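Local coordinates for pyridoxamine 5'-phosphate oxidase-related, FMN-binding (Mycobacterium smegmatis, PDB 3F7E), which probably acts as a coenzyme F420-dependent oxidoreductase of the FMN-binding split-barrel type, possibly reducing aflatoxins, at residues A[6-9]-A[10-13]. Numbering follows the deposited sequence. Where two conformers were deposited one is given.
Sequences EGYE and SLLE
Tyr8 meets Leu11 through both backbone and side chain where the chain, coming from Gly7, winds into the short first helix, residues 9-13, which packs against the antiparallel sheet of this pyridoxamine 5'-phosphate oxidase-like fold. Gly7 sits at phi 84°, a left-handed conformation in which a side chain would press on the carbonyl of Glu6. Arg75 NH2, reaching in from a loop, donates a hydrogen bond to Gly7 O; Ser10 OG, in one of its two conformers, lies 3.4 Å from the same Gly7 O.

Tyr8 supplies the first carbonyl of the turn. Leu11 N bonds to Tyr8 O at 3.0 Å with an N-H...O angle of 148°, the donor standing well above the carbonyl plane, an i to i+3 closure. On the apolar side Leu11 CD1 comes to the ring edge, near its plane, 4.2 Å from Tyr8 CD2, while Arg75 makes a cation-pi contact with the same ring. Leu11 and Leu12 also touch Leu77 on strand 76-88, which fastens the turn to the sheet.

Glu9 O is shared by two amides: Leu12 N at 2.9 Å and Glu13 N at 3.2 Å, both weak bonds by their bent angles, so 3-10 and alpha-type closures mix in this short helix. Glu9 N, by contrast, is buried and has no partner anywhere in the model. A chi1 of -167° turns Glu9 CG opposite the backbone N, and the chain runs on extended to where Trp38 NE1 hydrogen-bonds to OE1. That indole may ease the like-charge approach of Glu13, whose CG packs 3.6 Å from Glu9 O and whose OE2 stops 4.3 Å from Glu9 OE1.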
loop_
_atom_site.group_PDB
_atom_site.type_symbol
_atom_site.label_atom_id
_atom_site.label_comp_id
_atom_site.label_asym_id
_atom_site.label_seq_id
_atom_site.Cartn_x
_atom_site.Cartn_y
_atom_site.Cartn_z
ATOM N N GLU A 6 8.300 -8.951 -17.462
ATOM C CA GLU A 6 8.997 -10.151 -17.875
ATOM C C GLU A 6 10.094 -9.875 -16.832
ATOM O O GLU A 6 10.595 -8.745 -16.743
ATOM C CB GLU A 6 9.561 -9.945 -19.298
ATOM C CG GLU A 6 10.515 -11.013 -19.880
ATOM C CD GLU A 6 10.828 -10.755 -21.377
ATOM O OE1 GLU A 6 11.153 -11.710 -22.121
ATOM O OE2 GLU A 6 10.739 -9.590 -21.824
ATOM N N GLY A 7 10.401 -10.848 -15.991
ATOM C CA GLY A 7 11.431 -10.654 -14.968
ATOM C C GLY A 7 11.054 -9.984 -13.648
ATOM O O GLY A 7 11.950 -9.683 -12.848
ATOM N N TYR A 8 9.758 -9.759 -13.404
ATOM C CA TYR A 8 9.266 -9.158 -12.151
ATOM C C TYR A 8 8.467 -10.138 -11.288
ATOM O O TYR A 8 8.132 -9.829 -10.124
ATOM C CB TYR A 8 8.445 -7.890 -12.445
ATOM C CG TYR A 8 9.297 -6.693 -12.794
ATOM C CD1 TYR A 8 9.816 -6.547 -14.074
ATOM C CD2 TYR A 8 9.592 -5.704 -11.842
ATOM C CE1 TYR A 8 10.610 -5.464 -14.409
ATOM C CE2 TYR A 8 10.395 -4.603 -12.184
ATOM C CZ TYR A 8 10.894 -4.497 -13.471
ATOM O OH TYR A 8 11.683 -3.432 -13.870
ATOM N N GLU A 9 8.169 -11.310 -11.830
ATOM C CA GLU A 9 7.481 -12.334 -11.077
ATOM C C GLU A 9 8.287 -12.718 -9.832
ATOM O O GLU A 9 7.715 -13.139 -8.832
ATOM C CB GLU A 9 7.172 -13.562 -11.940
ATOM C CG GLU A 9 6.189 -14.513 -11.299
ATOM C CD GLU A 9 5.552 -15.538 -12.228
ATOM O OE1 GLU A 9 4.837 -16.388 -11.706
ATOM O OE2 GLU A 9 5.809 -15.525 -13.458
ATOM N N SER A 10 9.609 -12.549 -9.912
ATOM C CA SER A 10 10.489 -12.797 -8.787
ATOM C C SER A 10 10.075 -12.059 -7.511
ATOM O O SER A 10 10.266 -12.597 -6.412
ATOM C CB SER A 10 11.917 -12.421 -9.172
ATOM O OG SER A 10 11.943 -11.147 -9.782
ATOM N N LEU A 11 9.531 -10.839 -7.647
ATOM C CA LEU A 11 9.082 -10.041 -6.494
ATOM C C LEU A 11 7.926 -10.738 -5.814
ATOM O O LEU A 11 7.854 -10.726 -4.595
ATOM C CB LEU A 11 8.698 -8.595 -6.864
ATOM C CG LEU A 11 9.844 -7.608 -7.065
ATOM C CD1 LEU A 11 9.303 -6.327 -7.657
ATOM C CD2 LEU A 11 10.553 -7.355 -5.730
ATOM N N LEU A 12 7.058 -11.392 -6.585
ATOM C CA LEU A 12 5.917 -12.092 -6.012
ATOM C C LEU A 12 6.303 -13.415 -5.390
ATOM O O LEU A 12 5.531 -13.972 -4.621
ATOM C CB LEU A 12 4.845 -12.321 -7.066
ATOM C CG LEU A 12 4.261 -11.048 -7.672
ATOM C CD1 LEU A 12 3.229 -11.426 -8.731
ATOM C CD2 LEU A 12 3.605 -10.145 -6.604
ATOM N N GLU A 13 7.480 -13.945 -5.759
ATOM C CA GLU A 13 7.956 -15.202 -5.169
ATOM C C GLU A 13 8.686 -15.044 -3.839
ATOM O O GLU A 13 8.984 -16.018 -3.138
ATOM C CB GLU A 13 8.850 -15.938 -6.181
ATOM C CG GLU A 13 8.017 -16.452 -7.370
ATOM C CD GLU A 13 8.839 -17.172 -8.435
ATOM O OE1 GLU A 13 10.071 -17.170 -8.348
ATOM O OE2 GLU A 13 8.247 -17.742 -9.375
#